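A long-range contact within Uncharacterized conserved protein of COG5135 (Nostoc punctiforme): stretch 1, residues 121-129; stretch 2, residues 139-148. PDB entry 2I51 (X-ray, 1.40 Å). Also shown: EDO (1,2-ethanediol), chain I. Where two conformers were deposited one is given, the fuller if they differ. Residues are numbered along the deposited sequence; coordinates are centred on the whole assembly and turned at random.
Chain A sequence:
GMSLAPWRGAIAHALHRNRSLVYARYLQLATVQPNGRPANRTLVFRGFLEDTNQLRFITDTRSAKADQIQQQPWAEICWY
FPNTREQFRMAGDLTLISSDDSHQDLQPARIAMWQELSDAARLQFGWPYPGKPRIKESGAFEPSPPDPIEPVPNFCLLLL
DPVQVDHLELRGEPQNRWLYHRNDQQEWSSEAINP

Stretch 1, residues 121-129: ARLQFGWPY
Stretch 2 139-148: GAFEPSPPDP

Stretch 1 leaves a helix and unwinds into an extended tail; stretch 2 leaves a 3-10 turn and runs on as a proline-rich extended segment. The two pass each other in opposite directions. The CA of Leu123 lies 5.4 Å from the CA of Pro145, the CA of Gly126 6.4 Å from the CA of Pro143, and the CA of Trp127 5.4 Å from the CA of Phe141. The contact buries 561 Å², both sides summed. Packing of side chains and two bridging waters join the stretches.

Residues 121-123 are helical. The hydrogen bonds Phe125 N to Arg122 O (3.1 Å), Gly126 N to Leu123 O (2.8 Å) and Trp127 N to Gln124 O (3.1 Å) mark the following turns. Gly126 has phi/psi -95/4; Trp127 (-73/160) and Pro128 (-64/165) are extended. In stretch 2, Glu142 N hydrogen-bonds Gly139 O at 3.0 Å, closing the turn. Pro143 to Pro146 all have psi between 142° and 172°, and Pro148 turns back to -82/-2.

At the aromatic corner, side chains from the two stretches interlock. Trp127 (chi1 -74°, m; chi2 1°) and Phe141 (chi1 -68°, m; chi2 -87°) both start sideways and bring their ends inward. The Phe141 edge meets the Trp127 face, with the five-membered ring centroid 5.1 Å from the Phe141 centroid and the planes at 70°. Trp127 CD2 is 3.7 Å from Phe141 CD1. Pro128 then covers a face of Phe141: its CD sits 3.9 Å from the ring centroid, and its CG is 3.5 Å from Phe141 CZ. The rigid, C-gamma endo ring of Pro128 also packs on Ala140, Pro128 CG to Ala140 CB 4.2 Å. Trp127 NE1 lies 3.1 Å from Phe141 O.

Pro143 points toward stretch 1. Its CD lies at the edge of the Trp127 ring, 4.1 Å from CD1. Gly126 suits the adjoining position: an ideal CB there would come within 3.2 Å of Pro143 CG. Water 2 fills the nearby gap and donates to Gly126 O (2.6 Å) and Ala140 O (2.7 Å).

Leu123 (chi1 -82°, m; chi2 163°, t, in the conformer given) is the bump beside the proline-rich segment. It starts sideways, but its end comes nearer. Its CD2 sits among three rings, 4.3 Å from Pro143 CG, 4.2 Å from Pro145 CB and 4.3 Å from Pro146 CD. It also comes to 3.1 Å from Pro143 O. An apolar side chain suits this place, which it reaches through CD2.

Arg122 is m, t, m, with chi4 -85°. Its CA-to-CB bond points toward stretch 2, and the side chain passes Pro146 to reach Pro148. Its CB is 3.8 Å from Pro146 CG, and Pro148 CA lies over one face of the guanidinium, 3.6 Å from NE. Water 1 accepts from Arg122 NE (2.9 Å) and donates to Pro146 O (2.8 Å). Thus the aliphatic part packs on proline while the buried polar end remains satisfied, NH1 by a bond elsewhere in the structure.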

ATOM      1  N   ALA A 121     -20.584   8.820   5.323  1.00 19.20           N
ATOM      2  CA  ALA A 121     -19.214   9.003   5.653  1.00 18.42           C
ATOM      3  C   ALA A 121     -19.123   9.711   7.016  1.00 19.73           C
ATOM      4  O   ALA A 121     -18.321   9.317   7.855  1.00 18.64           O
ATOM      5  CB  ALA A 121     -18.448   9.776   4.563  1.00 19.18           C
ATOM      6  N   ARG A 122     -19.953  10.741   7.250  1.00 17.19           N
ATOM      7  CA  ARG A 122     -19.921  11.371   8.590  1.00 14.56           C
ATOM      8  C   ARG A 122     -20.340  10.433   9.718  1.00 15.92           C
ATOM      9  O   ARG A 122     -19.791  10.470  10.807  1.00 16.85           O
ATOM     10  CB  ARG A 122     -20.787  12.622   8.629  1.00 15.25           C
ATOM     11  CG  ARG A 122     -20.219  13.829   7.876  1.00 14.61           C
ATOM     12  CD  ARG A 122     -21.045  15.088   8.090  1.00 13.89           C
ATOM     13  NE  ARG A 122     -22.303  15.067   7.329  1.00 14.66           N
ATOM     14  CZ  ARG A 122     -22.405  15.444   6.063  1.00 15.85           C
ATOM     15  NH1 ARG A 122     -21.390  16.016   5.422  1.00 15.01           N
ATOM     16  NH2 ARG A 122     -23.540  15.231   5.431  1.00 18.17           N
ATOM     17  N   LEU A 123     -21.340   9.566   9.425  1.00 18.30           N
ATOM     18  CA  LEU A 123     -21.907   8.649  10.430  0.50 17.84           C
ATOM     19  C   LEU A 123     -20.817   7.727  11.005  1.00 17.29           C
ATOM     20  O   LEU A 123     -20.835   7.400  12.186  1.00 17.53           O
ATOM     21  CB  LEU A 123     -23.049   7.796   9.824  0.50 19.92           C
ATOM     22  CG  LEU A 123     -24.475   8.371   9.709  0.50 23.06           C
ATOM     23  CD1 LEU A 123     -25.329   7.570   8.737  0.50 25.31           C
ATOM     24  CD2 LEU A 123     -25.176   8.407  11.062  0.50 20.78           C
ATOM     25  N   GLN A 124     -19.867   7.317  10.191  1.00 19.06           N
ATOM     26  CA  GLN A 124     -18.825   6.391  10.655  1.00 19.17           C
ATOM     27  C   GLN A 124     -17.988   6.935  11.787  1.00 20.08           C
ATOM     28  O   GLN A 124     -17.446   6.182  12.574  1.00 18.80           O
ATOM     29  CB  GLN A 124     -17.890   5.965   9.522  1.00 21.80           C
ATOM     30  CG  GLN A 124     -18.521   5.206   8.428  1.00 27.46           C
ATOM     31  CD  GLN A 124     -17.498   4.453   7.541  1.00 23.98           C
ATOM     32  OE1 GLN A 124     -16.294   4.430   7.819  1.00 34.51           O
ATOM     33  NE2 GLN A 124     -17.998   3.829   6.489  1.00 37.32           N
ATOM     34  N   PHE A 125     -17.891   8.264  11.904  1.00 17.48           N
ATOM     35  CA  PHE A 125     -17.139   8.842  13.006  1.00 17.26           C
ATOM     36  C   PHE A 125     -17.867   8.655  14.349  1.00 17.77           C
ATOM     37  O   PHE A 125     -17.251   8.834  15.398  1.00 19.22           O
ATOM     38  CB  PHE A 125     -16.809  10.310  12.696  1.00 15.98           C
ATOM     39  CG  PHE A 125     -15.797  10.428  11.580  1.00 14.54           C
ATOM     40  CD1 PHE A 125     -14.439  10.367  11.850  1.00 17.30           C
ATOM     41  CD2 PHE A 125     -16.211  10.431  10.254  1.00 14.94           C
ATOM     42  CE1 PHE A 125     -13.527  10.373  10.858  1.00 17.00           C
ATOM     43  CE2 PHE A 125     -15.290  10.416   9.234  1.00 16.36           C
ATOM     44  CZ  PHE A 125     -13.918  10.385   9.539  1.00 15.65           C
ATOM     45  N   GLY A 126     -19.136   8.212  14.308  1.00 18.68           N
ATOM     46  CA  GLY A 126     -19.871   7.875  15.513  1.00 18.79           C
ATOM     47  C   GLY A 126     -19.850   6.414  15.889  1.00 17.96           C
ATOM     48  O   GLY A 126     -20.483   6.004  16.874  1.00 21.47           O
ATOM     49  N   TRP A 127     -19.110   5.618  15.141  1.00 17.61           N
ATOM     50  CA  TRP A 127     -18.974   4.181  15.425  1.00 17.26           C
ATOM     51  C   TRP A 127     -18.099   3.920  16.655  1.00 18.35           C
ATOM     52  O   TRP A 127     -17.369   4.790  17.116  1.00 17.01           O
ATOM     53  CB  TRP A 127     -18.378   3.465  14.212  1.00 18.45           C
ATOM     54  CG  TRP A 127     -19.308   3.296  13.053  1.00 18.25           C
ATOM     55  CD1 TRP A 127     -20.600   3.721  12.947  1.00 16.36           C
ATOM     56  CD2 TRP A 127     -18.999   2.645  11.827  1.00 15.33           C
ATOM     57  NE1 TRP A 127     -21.101   3.386  11.714  1.00 19.86           N
ATOM     58  CE2 TRP A 127     -20.134   2.718  11.006  1.00 19.65           C
ATOM     59  CE3 TRP A 127     -17.847   2.013  11.341  1.00 19.77           C
ATOM     60  CZ2 TRP A 127     -20.177   2.169   9.748  1.00 19.36           C
ATOM     61  CZ3 TRP A 127     -17.878   1.500  10.074  1.00 21.27           C
ATOM     62  CH2 TRP A 127     -19.044   1.553   9.298  1.00 20.16           C
ATOM     63  N   PRO A 128     -18.234   2.731  17.259  1.00 17.62           N
ATOM     64  CA  PRO A 128     -17.414   2.456  18.424  1.00 18.04           C
ATOM     65  C   PRO A 128     -15.929   2.422  18.147  1.00 18.79           C
ATOM     66  O   PRO A 128     -15.527   2.366  16.995  1.00 20.93           O
ATOM     67  CB  PRO A 128     -17.923   1.091  18.918  1.00 20.67           C
ATOM     68  CG  PRO A 128     -18.738   0.545  17.858  1.00 23.92           C
ATOM     69  CD  PRO A 128     -19.182   1.660  16.946  1.00 19.62           C
ATOM     70  N   TYR A 129     -15.153   2.495  19.224  1.00 20.25           N
ATOM     71  CA  TYR A 129     -13.715   2.715  19.190  1.00 19.31           C
ATOM     72  C   TYR A 129     -12.994   1.689  18.296  1.00 20.30           C
ATOM     73  O   TYR A 129     -13.024   0.504  18.561  1.00 19.43           O
ATOM     74  CB  TYR A 129     -13.139   2.648  20.596  1.00 18.68           C
ATOM     75  CG  TYR A 129     -11.878   3.442  20.776  1.00 17.09           C
ATOM     76  CD1 TYR A 129     -10.686   3.023  20.214  1.00 21.07           C
ATOM     77  CD2 TYR A 129     -11.870   4.607  21.512  1.00 22.44           C
ATOM     78  CE1 TYR A 129      -9.516   3.752  20.379  1.00 18.94           C
ATOM     79  CE2 TYR A 129     -10.696   5.346  21.678  1.00 21.22           C
ATOM     80  CZ  TYR A 129      -9.539   4.907  21.100  1.00 25.57           C
ATOM     81  OH  TYR A 129      -8.365   5.612  21.242  1.00 26.47           O
ATOM     82  N   GLY A 139     -27.026  -1.778  16.751  1.00 29.70           N
ATOM     83  CA  GLY A 139     -27.385  -0.417  17.139  1.00 28.29           C
ATOM     84  C   GLY A 139     -26.211   0.548  17.261  1.00 25.88           C
ATOM     85  O   GLY A 139     -26.325   1.714  16.885  1.00 26.12           O
ATOM     86  N   ALA A 140     -25.082   0.043  17.774  1.00 24.83           N
ATOM     87  CA  ALA A 140     -23.869   0.843  17.982  1.00 24.47           C
ATOM     88  C   ALA A 140     -23.315   1.372  16.671  1.00 21.89           C
ATOM     89  O   ALA A 140     -22.583   2.340  16.659  1.00 22.31           O
ATOM     90  CB  ALA A 140     -22.802   0.010  18.689  1.00 26.17           C
ATOM     91  N   PHE A 141     -23.686   0.733  15.561  1.00 21.83           N
ATOM     92  CA  PHE A 141     -23.224   1.127  14.233  1.00 19.71           C
ATOM     93  C   PHE A 141     -24.249   1.924  13.441  1.00 20.47           C
ATOM     94  O   PHE A 141     -23.992   2.282  12.287  1.00 23.61           O
ATOM     95  CB  PHE A 141     -22.763  -0.123  13.470  1.00 22.83           C
ATOM     96  CG  PHE A 141     -21.536  -0.714  14.066  1.00 19.32           C
ATOM     97  CD1 PHE A 141     -20.288  -0.255  13.677  1.00 22.60           C
ATOM     98  CD2 PHE A 141     -21.606  -1.690  15.057  1.00 19.89           C
ATOM     99  CE1 PHE A 141     -19.137  -0.736  14.247  1.00 20.74           C
ATOM    100  CE2 PHE A 141     -20.465  -2.165  15.637  1.00 22.17           C
ATOM    101  CZ  PHE A 141     -19.211  -1.701  15.205  1.00 22.73           C
ATOM    102  N   GLU A 142     -25.357   2.261  14.107  1.00 20.12           N
ATOM    103  CA  GLU A 142     -26.471   3.015  13.526  1.00 20.86           C
ATOM    104  C   GLU A 142     -26.780   4.247  14.353  1.00 17.75           C
ATOM    105  O   GLU A 142     -27.914   4.481  14.699  1.00 19.04           O
ATOM    106  CB  GLU A 142     -27.728   2.120  13.484  1.00 20.16           C
ATOM    107  CG  GLU A 142     -27.528   0.854  12.657  1.00 25.36           C
ATOM    108  CD  GLU A 142     -28.696  -0.120  12.709  1.00 30.33           C
ATOM    109  OE1 GLU A 142     -29.574   0.004  13.592  1.00 41.84           O
ATOM    110  OE2 GLU A 142     -28.698  -1.055  11.873  1.00 46.76           O
ATOM    111  N   PRO A 143     -25.739   5.060  14.659  1.00 18.67           N
ATOM    112  CA  PRO A 143     -26.034   6.276  15.422  1.00 20.82           C
ATOM    113  C   PRO A 143     -26.811   7.292  14.593  1.00 17.27           C
ATOM    114  O   PRO A 143     -26.812   7.209  13.375  1.00 19.32           O
ATOM    115  CB  PRO A 143     -24.635   6.812  15.743  1.00 23.14           C
ATOM    116  CG  PRO A 143     -23.821   6.383  14.643  1.00 24.38           C
ATOM    117  CD  PRO A 143     -24.312   4.965  14.312  1.00 21.35           C
ATOM    118  N   SER A 144     -27.453   8.258  15.232  1.00 16.33           N
ATOM    119  CA  SER A 144     -28.080   9.373  14.505  1.00 17.25           C
ATOM    120  C   SER A 144     -26.976  10.155  13.826  1.00 17.93           C
ATOM    121  O   SER A 144     -25.863  10.238  14.329  1.00 16.98           O
ATOM    122  CB  SER A 144     -28.755  10.286  15.499  1.00 19.38           C
ATOM    123  OG  SER A 144     -29.708  11.128  14.891  1.00 21.75           O
ATOM    124  N   PRO A 145     -27.273  10.753  12.661  1.00 20.87           N
ATOM    125  CA  PRO A 145     -26.218  11.472  11.952  1.00 19.90           C
ATOM    126  C   PRO A 145     -25.687  12.589  12.793  1.00 14.71           C
ATOM    127  O   PRO A 145     -26.441  13.252  13.476  1.00 18.35           O
ATOM    128  CB  PRO A 145     -26.990  12.145  10.792  1.00 23.06           C
ATOM    129  CG  PRO A 145     -28.406  12.204  11.256  1.00 29.04           C
ATOM    130  CD  PRO A 145     -28.566  10.892  11.964  1.00 23.71           C
ATOM    131  N   PRO A 146     -24.373  12.832  12.726  1.00 13.93           N
ATOM    132  CA  PRO A 146     -23.871  14.000  13.409  1.00 14.17           C
ATOM    133  C   PRO A 146     -24.266  15.311  12.715  1.00 13.30           C
ATOM    134  O   PRO A 146     -24.766  15.322  11.575  1.00 15.27           O
ATOM    135  CB  PRO A 146     -22.367  13.785  13.393  1.00 15.93           C
ATOM    136  CG  PRO A 146     -22.139  13.074  12.197  1.00 16.71           C
ATOM    137  CD  PRO A 146     -23.303  12.106  12.060  1.00 16.38           C
ATOM    138  N   ASP A 147     -23.976  16.416  13.375  1.00 12.71           N
ATOM    139  CA  ASP A 147     -24.166  17.755  12.784  1.00 12.43           C
ATOM    140  C   ASP A 147     -23.422  17.801  11.445  1.00 12.81           C
ATOM    141  O   ASP A 147     -22.238  17.551  11.405  1.00 13.02           O
ATOM    142  CB  ASP A 147     -23.539  18.774  13.745  1.00 11.07           C
ATOM    143  CG  ASP A 147     -23.798  20.177  13.391  1.00 12.14           C
ATOM    144  OD1 ASP A 147     -23.769  20.483  12.189  1.00 15.27           O
ATOM    145  OD2 ASP A 147     -23.972  21.012  14.264  1.00 11.80           O
ATOM    146  N   PRO A 148     -24.130  18.085  10.345  1.00 12.74           N
ATOM    147  CA  PRO A 148     -23.472  18.046   9.042  1.00 13.85           C
ATOM    148  C   PRO A 148     -22.695  19.312   8.713  1.00 12.45           C
ATOM    149  O   PRO A 148     -21.998  19.366   7.693  1.00 13.94           O
ATOM    150  CB  PRO A 148     -24.656  17.878   8.085  1.00 15.15           C
ATOM    151  CG  PRO A 148     -25.787  18.595   8.773  1.00 14.57           C
ATOM    152  CD  PRO A 148     -25.601  18.231  10.228  1.00 13.55           C
TER
HETATM  153  C1  EDO I 306     -13.032   6.756   9.330  1.00 41.16           C
HETATM  154  O1  EDO I 306     -14.467   6.847   9.364  1.00 45.21           O
HETATM  155  C2  EDO I 306     -12.515   7.468   8.085  1.00 38.86           C
HETATM  156  O2  EDO I 306     -13.483   7.506   7.007  1.00 40.58           O
HETATM  157  O   HOH W   1     -24.377  14.088   9.045  1.00 16.89           O
HETATM  158  O   HOH W   2     -21.563   4.126  18.376  1.00 38.32           O